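Local coordinates for glycoside hydrolase, family 11\:clostridium cellulosome enzyme, dockerin type i\:polysaccharide (Clostridium thermocellum, PDB 2C71), which probably removes acetyl groups from acetylated xylan as a metal-dependent family 4 carbohydrate esterase of the polysaccharide deacetylase (NodB) type, at residues A21-L24 against D25-K29; F101-N105 against L106-P110; Q137-A140 against A141-G145; E166-D169 against I170-P173. All blocks are in the same frame, centred on the assembly; numbering follows the deposited sequence.

Contact 1 of 4, residues A21-L24 against D25-K29; sequences ARVL and DKLDK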
loop_
_atom_site.group_PDB
_atom_site.type_symbol
_atom_site.label_atom_id
_atom_site.label_comp_id
_atom_site.label_asym_id
_atom_site.label_seq_id
_atom_site.Cartn_x
_atom_site.Cartn_y
_atom_site.Cartn_z
ATOM N N ALA A 21 -8.593 6.058 9.255
ATOM C CA ALA A 21 -8.184 6.767 10.472
ATOM C C ALA A 21 -7.798 5.799 11.566
ATOM O O ALA A 21 -6.894 6.100 12.351
ATOM C CB ALA A 21 -9.241 7.742 10.941
ATOM N N ARG A 22 -8.427 4.621 11.645
ATOM C CA ARG A 22 -8.003 3.644 12.646
ATOM C C ARG A 22 -6.572 3.218 12.448
ATOM O O ARG A 22 -5.810 3.049 13.412
ATOM C CB ARG A 22 -8.925 2.423 12.643
ATOM C CG ARG A 22 -10.341 2.684 12.980
ATOM C CD ARG A 22 -11.138 1.392 12.837
ATOM N NE ARG A 22 -12.524 1.705 13.049
ATOM C CZ ARG A 22 -13.497 0.907 12.697
ATOM N NH1 ARG A 22 -13.249 -0.236 12.035
ATOM N NH2 ARG A 22 -14.739 1.259 12.988
ATOM N N VAL A 23 -6.179 2.989 11.184
ATOM C CA VAL A 23 -4.795 2.627 10.874
ATOM C C VAL A 23 -3.881 3.809 11.172
ATOM O O VAL A 23 -2.833 3.634 11.817
ATOM C CB VAL A 23 -4.652 2.163 9.435
ATOM C CG1 VAL A 23 -3.189 2.024 9.016
ATOM C CG2 VAL A 23 -5.366 0.801 9.231
ATOM N N LEU A 24 -4.221 5.016 10.704
ATOM C CA LEU A 24 -3.365 6.180 10.927
ATOM C C LEU A 24 -3.154 6.423 12.422
ATOM O O LEU A 24 -2.063 6.838 12.819
ATOM C CB LEU A 24 -3.930 7.414 10.231
ATOM C CG LEU A 24 -3.837 7.374 8.695
ATOM C CD1 LEU A 24 -4.724 8.460 8.080
ATOM C CD2 LEU A 24 -2.399 7.551 8.212
ATOM N N ASP A 25 -4.180 6.203 13.229
ATOM C CA ASP A 25 -4.031 6.377 14.691
ATOM C C ASP A 25 -2.997 5.421 15.249
ATOM O O ASP A 25 -2.237 5.810 16.142
ATOM C CB ASP A 25 -5.351 6.227 15.390
ATOM C CG ASP A 25 -6.328 7.376 15.144
ATOM O OD1 ASP A 25 -5.979 8.433 14.656
ATOM O OD2 ASP A 25 -7.520 7.201 15.574
ATOM N N LYS A 26 -2.977 4.149 14.819
ATOM C CA LYS A 26 -1.954 3.201 15.264
ATOM C C LYS A 26 -0.570 3.658 14.827
ATOM O O LYS A 26 0.403 3.569 15.576
ATOM C CB LYS A 26 -2.205 1.798 14.715
ATOM C CG LYS A 26 -3.466 1.115 15.179
ATOM C CD LYS A 26 -3.533 0.864 16.674
ATOM C CE LYS A 26 -4.836 0.222 17.046
ATOM N NZ LYS A 26 -5.009 0.027 18.451
ATOM N N LEU A 27 -0.448 4.104 13.580
ATOM C CA LEU A 27 0.855 4.542 13.072
ATOM C C LEU A 27 1.345 5.754 13.837
ATOM O O LEU A 27 2.562 5.888 14.113
ATOM C CB LEU A 27 0.803 4.792 11.581
ATOM C CG LEU A 27 0.363 3.567 10.752
ATOM C CD1 LEU A 27 0.202 4.008 9.271
ATOM C CD2 LEU A 27 1.297 2.409 10.882
ATOM N N ASP A 28 0.459 6.644 14.251
ATOM C CA ASP A 28 0.851 7.777 15.098
ATOM C C ASP A 28 1.327 7.266 16.457
ATOM O O ASP A 28 2.320 7.781 17.005
ATOM C CB ASP A 28 -0.328 8.757 15.314
ATOM C CG ASP A 28 -0.691 9.631 14.120
ATOM O OD1 ASP A 28 0.147 9.807 13.214
ATOM O OD2 ASP A 28 -1.841 10.172 14.155
ATOM N N LYS A 29 0.599 6.328 17.057
ATOM C CA LYS A 29 0.953 5.805 18.372
ATOM C C LYS A 29 2.365 5.279 18.408
ATOM O O LYS A 29 3.099 5.481 19.379
ATOM C CB LYS A 29 -0.042 4.706 18.771
ATOM C CG LYS A 29 0.154 4.019 20.090
ATOM C CD LYS A 29 -0.911 2.775 20.140
ATOM C CE LYS A 29 -0.898 2.009 21.389
ATOM N NZ LYS A 29 -1.980 0.999 21.361
HETATM O O HOH W 1 -0.400 8.350 10.963
#
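Val23 and Leu27, one helical turn apart, lie side by side and point the same way, with CG1 of Val23 3.9 Å from CD1 of Leu27. A chi1 of 170° carries CG1 of Val23 forward along the helix to the leucine. CG of Leu27 also rests 3.4 Å from the Val23 O that its own N uses: Leu27 N to Val23 O is 3.0 Å, the donor almost in line with the carbonyl. Flanking this pair, Asp25 N bonds to Ala21 O and Asp28 N to Leu24 O, both at 2.9 Å, whereas Lys26 N to Arg22 O, at 3.3 Å, is weak. Leu24 O takes a second hydrogen, from a water that also donates to Asp28 OD1 at 2.7 Å, so the carbonyl and the aspartate one turn on are tied by solvent as well as by backbone. All this belongs to helix 17-30, the crossover helix of the beta-alpha-beta unit between strands 6-12 and 35-38. Val23, Leu24 and Leu27 turn their side chains onto Phe36 of the second strand, and Ala21 and Leu24 also meet Ile50 of helix 45-56. The polar groups are held from outside: Arg53 makes salt bridges to both Asp25 and Asp28, Arg22 pairs with Glu160, and Lys26, bent at chi2 (-62°), sends NZ to Asp169 on helix 164-177.

Contact 2 of 4, residues F101-N105 against L106-P110; sequences FRPPN and LETSP
This is a local contact round two overlapping beta turns, type II then type I', in the loop that leaves strand 100-101 and leads to helix 110-115, close to the metal site: the side chain of Asn105 lies about 5 Å from the bound magnesium ion. A backbone bond from residue i+3 to residue i closes each turn. Leu106 N reaches Pro103 O at 2.9 Å, and Glu107 N reaches Pro104 O at 3.2 Å with an N-H...O angle of 174°; in both, the donor stands above the carbonyl plane. Asn105 and Leu106 both have positive phi, a left-handed backbone that brings the chain round. One water clips the exit, donating to Pro104 O and Glu107 O at 2.8 Å each. Side chains follow the bend. CD2 of Leu106 lies alongside the aliphatic part of Arg102, 3.9 Å from its CG, and CG2 of Thr108 meets the Pro103 ring at CG, 3.7 Å away. Asn105 and Glu107 run side by side, amide and carboxylate planes 80° apart, with CB of Asn105 3.5 Å from CD of Glu107. Arg102 forms a salt bridge with Asp12, and its O accepts a hydrogen bond from the metal ligand His64. Leu106 packs on Leu153 of strand 151-155, while Pro103 packs on Phe120 of strand 119-120 and on Leu112 of helix 110-115.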
loop_
_atom_site.group_PDB
_atom_site.type_symbol
_atom_site.label_atom_id
_atom_site.label_comp_id
_atom_site.label_asym_id
_atom_site.label_seq_id
_atom_site.Cartn_x
_atom_site.Cartn_y
_atom_site.Cartn_z
ATOM N N PHE A 101 2.612 1.434 -8.125
ATOM C CA PHE A 101 1.297 0.876 -8.506
ATOM C C PHE A 101 1.169 -0.510 -7.909
ATOM O O PHE A 101 2.094 -1.317 -8.029
ATOM C CB PHE A 101 1.231 0.775 -10.039
ATOM C CG PHE A 101 0.019 0.052 -10.593
ATOM C CD1 PHE A 101 -1.264 0.504 -10.327
ATOM C CD2 PHE A 101 0.180 -1.050 -11.396
ATOM C CE1 PHE A 101 -2.376 -0.173 -10.884
ATOM C CE2 PHE A 101 -0.926 -1.690 -11.953
ATOM C CZ PHE A 101 -2.184 -1.230 -11.707
ATOM N N ARG A 102 0.020 -0.820 -7.325
ATOM C CA ARG A 102 -0.302 -2.164 -6.914
ATOM C C ARG A 102 -1.459 -2.647 -7.747
ATOM O O ARG A 102 -2.579 -2.099 -7.653
ATOM C CB ARG A 102 -0.722 -2.271 -5.459
ATOM C CG ARG A 102 -1.083 -3.722 -5.119
ATOM C CD ARG A 102 -0.986 -4.036 -3.694
ATOM N NE ARG A 102 0.367 -3.978 -3.183
ATOM C CZ ARG A 102 0.742 -3.509 -1.989
ATOM N NH1 ARG A 102 -0.132 -2.966 -1.149
ATOM N NH2 ARG A 102 2.020 -3.523 -1.650
ATOM N N PRO A 103 -1.254 -3.647 -8.612
ATOM C CA PRO A 103 -2.347 -4.114 -9.475
ATOM C C PRO A 103 -3.500 -4.634 -8.634
ATOM O O PRO A 103 -3.302 -5.410 -7.677
ATOM C CB PRO A 103 -1.724 -5.246 -10.316
ATOM C CG PRO A 103 -0.313 -5.077 -10.187
ATOM C CD PRO A 103 0.001 -4.340 -8.892
ATOM N N PRO A 104 -4.736 -4.276 -9.017
ATOM C CA PRO A 104 -5.922 -4.923 -8.401
ATOM C C PRO A 104 -5.784 -6.421 -8.487
ATOM O O PRO A 104 -5.487 -6.998 -9.555
ATOM C CB PRO A 104 -7.078 -4.376 -9.238
ATOM C CG PRO A 104 -6.587 -3.011 -9.636
ATOM C CD PRO A 104 -5.123 -3.237 -9.970
ATOM N N ASN A 105 -6.038 -7.095 -7.371
ATOM C CA ASN A 105 -5.961 -8.548 -7.263
ATOM C C ASN A 105 -4.573 -9.119 -7.542
ATOM O O ASN A 105 -4.443 -10.334 -7.682
ATOM C CB ASN A 105 -6.964 -9.252 -8.180
ATOM C CG ASN A 105 -8.392 -8.823 -7.971
ATOM O OD1 ASN A 105 -9.212 -8.877 -8.893
ATOM N ND2 ASN A 105 -8.723 -8.382 -6.800
ATOM N N LEU A 106 -3.548 -8.296 -7.599
ATOM C CA LEU A 106 -2.192 -8.712 -7.939
ATOM C C LEU A 106 -2.129 -9.329 -9.330
ATOM O O LEU A 106 -1.139 -9.983 -9.652
ATOM C CB LEU A 106 -1.519 -9.595 -6.903
ATOM C CG LEU A 106 -1.431 -8.960 -5.510
ATOM C CD1 LEU A 106 -0.740 -9.859 -4.549
ATOM C CD2 LEU A 106 -0.698 -7.599 -5.551
ATOM N N GLU A 107 -3.096 -9.041 -10.207
ATOM C CA GLU A 107 -3.145 -9.632 -11.537
ATOM C C GLU A 107 -2.437 -8.760 -12.561
ATOM O O GLU A 107 -2.777 -7.582 -12.704
ATOM C CB GLU A 107 -4.587 -9.856 -11.968
ATOM C CG GLU A 107 -5.223 -11.007 -11.215
ATOM C CD GLU A 107 -6.752 -11.066 -11.157
ATOM O OE1 GLU A 107 -7.452 -10.131 -11.587
ATOM O OE2 GLU A 107 -7.263 -12.090 -10.603
ATOM N N THR A 108 -1.442 -9.319 -13.277
ATOM C CA THR A 108 -0.684 -8.587 -14.266
ATOM C C THR A 108 -0.788 -9.276 -15.628
ATOM O O THR A 108 -1.218 -10.446 -15.740
ATOM C CB THR A 108 0.774 -8.383 -13.871
ATOM O OG1 THR A 108 1.451 -9.636 -13.892
ATOM C CG2 THR A 108 0.895 -7.717 -12.478
ATOM N N SER A 109 -0.348 -8.540 -16.646
ATOM C CA SER A 109 -0.182 -9.039 -18.010
ATOM C C SER A 109 0.891 -8.184 -18.630
ATOM O O SER A 109 1.159 -7.094 -18.151
ATOM C CB SER A 109 -1.479 -8.934 -18.830
ATOM O OG SER A 109 -1.828 -7.559 -18.952
ATOM N N PRO A 110 1.431 -8.622 -19.784
ATOM C CA PRO A 110 2.337 -7.743 -20.551
ATOM C C PRO A 110 1.700 -6.414 -20.878
ATOM O O PRO A 110 2.345 -5.387 -20.786
ATOM C CB PRO A 110 2.660 -8.571 -21.783
ATOM C CG PRO A 110 2.615 -9.958 -21.264
ATOM C CD PRO A 110 1.411 -9.983 -20.353
HETATM O O HOH W 2 -4.992 -6.014 -12.082
#

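Contact 3 of 4, residues Q137-A140 against A141-G145; sequences QRAA and AVING
Ala139 and Ile143 form the packed side of this helical turn, and Ala140 with Asn144 the side nearer solvent, both within helix 135-145. On the packed side Ile143 N bonds to Ala139 O at 2.9 Å with an N-H...O angle of 171°. The isoleucine folds back over the same carbonyl, CG1 lying 3.3 Å from Ala139 O, because CG1 is anti to its own carbonyl carbon (chi1 -69°) and so points back toward the preceding turn. Between the side chains themselves the touch is light, CB of Ala139 to CD1 of Ile143 being 4.3 Å. The small alanine admits the neighbouring helix: Ala139 and Ile143 both pack on Ile170 of helix 164-177, and Val142 meets Ile171 there. Arg138, also buried, directs its guanidinium to Thr133, Thr164 and the backbone O of Ile130. The outer side carries the small Ala140 and Ala141 beside Asn144, whose side chain adds a hydrogen bond to those of the backbone. Asn144 grips Ala140 O twice: ND2 donates at 2.8 Å and the backbone N at 3.1 Å, from opposite faces of the carbonyl plane. The ND2 bond is the more bent, with an N-H...O angle of 146°. Toward the end of the helix, then, the Asn144 amide turns back to the backbone carbonyl four residues earlier; two donors on Ala140 O probably polarise that carbonyl and restrict rotation of the side chain that supplies one of them.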
loop_
_atom_site.group_PDB
_atom_site.type_symbol
_atom_site.label_atom_id
_atom_site.label_comp_id
_atom_site.label_asym_id
_atom_site.label_seq_id
_atom_site.Cartn_x
_atom_site.Cartn_y
_atom_site.Cartn_z
ATOM N N GLN A 137 -4.055 -13.569 14.509
ATOM C CA GLN A 137 -3.726 -14.372 13.340
ATOM C C GLN A 137 -3.113 -13.527 12.229
ATOM O O GLN A 137 -2.160 -13.954 11.569
ATOM C CB GLN A 137 -4.967 -15.106 12.837
ATOM C CG GLN A 137 -5.386 -16.207 13.798
ATOM C CD GLN A 137 -6.762 -16.792 13.526
ATOM O OE1 GLN A 137 -7.652 -16.142 12.969
ATOM N NE2 GLN A 137 -6.902 -18.096 13.858
ATOM N N ARG A 138 -3.645 -12.327 12.019
ATOM C CA ARG A 138 -3.088 -11.433 11.007
ATOM C C ARG A 138 -1.659 -11.073 11.363
ATOM O O ARG A 138 -0.753 -11.063 10.522
ATOM C CB ARG A 138 -3.982 -10.196 10.889
ATOM C CG ARG A 138 -5.352 -10.540 10.282
ATOM C CD ARG A 138 -6.367 -9.456 10.507
ATOM N NE ARG A 138 -7.671 -9.907 9.992
ATOM C CZ ARG A 138 -8.567 -9.197 9.347
ATOM N NH1 ARG A 138 -8.391 -7.921 9.152
ATOM N NH2 ARG A 138 -9.649 -9.805 8.887
ATOM N N ALA A 139 -1.442 -10.745 12.639
ATOM C CA ALA A 139 -0.098 -10.410 13.096
ATOM C C ALA A 139 0.861 -11.575 12.943
ATOM O O ALA A 139 1.995 -11.392 12.489
ATOM C CB ALA A 139 -0.153 -9.940 14.559
ATOM N N ALA A 140 0.430 -12.790 13.323
ATOM C CA ALA A 140 1.291 -13.967 13.212
ATOM C C ALA A 140 1.702 -14.189 11.764
ATOM O O ALA A 140 2.851 -14.573 11.478
ATOM C CB ALA A 140 0.622 -15.177 13.818
ATOM N N ALA A 141 0.769 -13.953 10.847
ATOM C CA ALA A 141 1.023 -14.156 9.425
ATOM C C ALA A 141 2.114 -13.217 8.922
ATOM O O ALA A 141 2.982 -13.617 8.148
ATOM C CB ALA A 141 -0.257 -13.963 8.626
ATOM N N VAL A 142 2.062 -11.966 9.368
ATOM C CA VAL A 142 3.068 -10.979 8.998
ATOM C C VAL A 142 4.416 -11.295 9.638
ATOM O O VAL A 142 5.436 -11.368 8.953
ATOM C CB VAL A 142 2.639 -9.556 9.401
ATOM C CG1 VAL A 142 3.785 -8.577 9.190
ATOM C CG2 VAL A 142 1.412 -9.128 8.612
ATOM N N ILE A 143 4.412 -11.482 10.953
ATOM C CA ILE A 143 5.673 -11.612 11.725
ATOM C C ILE A 143 6.466 -12.830 11.291
ATOM O O ILE A 143 7.698 -12.773 11.240
ATOM C CB ILE A 143 5.353 -11.629 13.200
ATOM C CG1 ILE A 143 4.849 -10.259 13.670
ATOM C CG2 ILE A 143 6.503 -12.262 14.035
ATOM C CD1 ILE A 143 4.114 -10.330 14.971
ATOM N N ASN A 144 5.806 -13.930 10.990
ATOM C CA ASN A 144 6.505 -15.134 10.574
ATOM C C ASN A 144 6.958 -15.129 9.136
ATOM O O ASN A 144 7.799 -15.923 8.797
ATOM C CB ASN A 144 5.674 -16.374 10.996
ATOM C CG ASN A 144 5.579 -16.515 12.513
ATOM O OD1 ASN A 144 6.601 -16.877 13.189
ATOM N ND2 ASN A 144 4.427 -16.276 13.073
ATOM N N GLY A 145 6.454 -14.233 8.300
ATOM C CA GLY A 145 6.796 -14.144 6.899
ATOM C C GLY A 145 7.823 -13.098 6.557
ATOM O O GLY A 145 8.435 -13.192 5.511
#

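Contact 4 of 4, residues E166-D169 against I170-P173; sequences EALD and IIIP
Ile171 lays its CG1-CD1 arm in the shallow dip beside Ala167, over the carbonyl there, with CG1 3.4 Å from Ala167 O. Its CD1 touches two bumps, set roughly at right angles to each other as seen from the methyl: Ala167 CB at 4.1 Å and Leu168 CD2 at 4.2 Å. Ile172 repeats the pattern one residue on, its CD1 lying 4.1 Å from Leu168 CB. In both isoleucines CG1 is anti to the carbonyl carbon (chi1 -66° and -68°), which turns the long arm back over the preceding turn and the short CG2 branch the other way. The Pro173 ring is a blunter bump that leans on the turn before, CG 3.3 Å from Asp169 O, where the proline has no N-H to give. The backbone bends to match. Ile170 N turns to Ala167 O at 3.0 Å, above its plane, and lacks a bond to Glu166 O; Ile171 N takes the same Ala167 O at 2.9 Å with the donor in the carbonyl plane. Together the i+3 bond at Ile170 and the missing donor at Pro173 mark a kink within helix 164-177. The helix is wedged between two others: Ile170 and Ile171 face helix 135-145, Ile172 and Pro173 press on Tyr30 of helix 17-30, and Asp169 is hydrogen-bonded to Tyr30 and salt-bridged to Lys29. Leu168, buried, packs on Leu9 and Phe11 of strand 6-12.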
loop_
_atom_site.group_PDB
_atom_site.type_symbol
_atom_site.label_atom_id
_atom_site.label_comp_id
_atom_site.label_asym_id
_atom_site.label_seq_id
_atom_site.Cartn_x
_atom_site.Cartn_y
_atom_site.Cartn_z
ATOM N N GLU A 166 -5.781 -3.446 14.973
ATOM C CA GLU A 166 -5.390 -4.154 16.189
ATOM C C GLU A 166 -4.207 -5.094 15.945
ATOM O O GLU A 166 -3.347 -5.285 16.826
ATOM C CB GLU A 166 -6.632 -4.860 16.748
ATOM C CG GLU A 166 -7.689 -3.878 17.287
ATOM C CD GLU A 166 -8.382 -2.986 16.247
ATOM O OE1 GLU A 166 -8.748 -3.431 15.127
ATOM O OE2 GLU A 166 -8.557 -1.789 16.580
ATOM N N ALA A 167 -4.107 -5.676 14.755
ATOM C CA ALA A 167 -2.948 -6.494 14.413
ATOM C C ALA A 167 -1.666 -5.687 14.522
ATOM O O ALA A 167 -0.606 -6.231 14.863
ATOM C CB ALA A 167 -3.103 -7.093 13.042
ATOM N N LEU A 168 -1.716 -4.393 14.192
ATOM C CA LEU A 168 -0.525 -3.547 14.234
ATOM C C LEU A 168 0.029 -3.395 15.663
ATOM O O LEU A 168 1.222 -3.160 15.816
ATOM C CB LEU A 168 -0.808 -2.160 13.641
ATOM C CG LEU A 168 -1.246 -2.175 12.170
ATOM C CD1 LEU A 168 -1.590 -0.747 11.724
ATOM C CD2 LEU A 168 -0.162 -2.728 11.279
ATOM N N ASP A 169 -0.836 -3.532 16.667
ATOM C CA ASP A 169 -0.359 -3.525 18.076
ATOM C C ASP A 169 0.553 -4.664 18.423
ATOM O O ASP A 169 1.250 -4.569 19.444
ATOM C CB ASP A 169 -1.522 -3.502 19.073
ATOM C CG ASP A 169 -2.245 -2.180 19.100
ATOM O OD1 ASP A 169 -1.585 -1.104 19.160
ATOM O OD2 ASP A 169 -3.495 -2.212 19.084
ATOM N N ILE A 170 0.542 -5.756 17.641
ATOM C CA ILE A 170 1.477 -6.859 17.760
ATOM C C ILE A 170 2.602 -6.708 16.747
ATOM O O ILE A 170 3.785 -6.831 17.091
ATOM C CB ILE A 170 0.777 -8.208 17.616
ATOM C CG1 ILE A 170 -0.273 -8.381 18.697
ATOM C CG2 ILE A 170 1.774 -9.346 17.614
ATOM C CD1 ILE A 170 -1.252 -9.520 18.421
ATOM N N ILE A 171 2.259 -6.479 15.474
ATOM C CA ILE A 171 3.273 -6.408 14.418
ATOM C C ILE A 171 4.352 -5.389 14.713
ATOM O O ILE A 171 5.548 -5.697 14.555
ATOM C CB ILE A 171 2.596 -6.100 13.060
ATOM C CG1 ILE A 171 1.680 -7.265 12.616
ATOM C CG2 ILE A 171 3.631 -5.795 12.005
ATOM C CD1 ILE A 171 0.702 -6.876 11.522
ATOM N N ILE A 172 3.952 -4.157 15.016
ATOM C CA ILE A 172 4.944 -3.079 15.117
ATOM C C ILE A 172 5.919 -3.338 16.291
ATOM O O ILE A 172 7.135 -3.351 16.088
ATOM C CB ILE A 172 4.286 -1.701 15.052
ATOM C CG1 ILE A 172 3.722 -1.463 13.654
ATOM C CG2 ILE A 172 5.345 -0.633 15.443
ATOM C CD1 ILE A 172 2.791 -0.264 13.553
ATOM N N PRO A 173 5.411 -3.566 17.511
ATOM C CA PRO A 173 6.375 -3.840 18.613
ATOM C C PRO A 173 7.233 -5.074 18.370
ATOM O O PRO A 173 8.424 -5.079 18.688
ATOM C CB PRO A 173 5.469 -3.953 19.826
ATOM C CG PRO A 173 4.237 -3.169 19.489
ATOM C CD PRO A 173 4.042 -3.399 18.035
#

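Contacts 1, 3 and 4 are consecutive turns of three neighbouring helices, all partly buried; their outer residues are charged in contact 1, small with one amide in contact 3 and mixed in contact 4. Contact 4 lies between the other two and touches both, with centres about 11 Å from contact 1 and about 10 Å from contact 3. Its chemistry differs by side: salt bridges as well as apolar packing join it to helix 17-30, but it meets contact 3 through apolar packing. Contact 2 stands apart, about 28 Å from contact 4 between centres and across the middle of the chain; it is an irregular loop turn beside the metal, whereas the other three are helical, with a kink in contact 4.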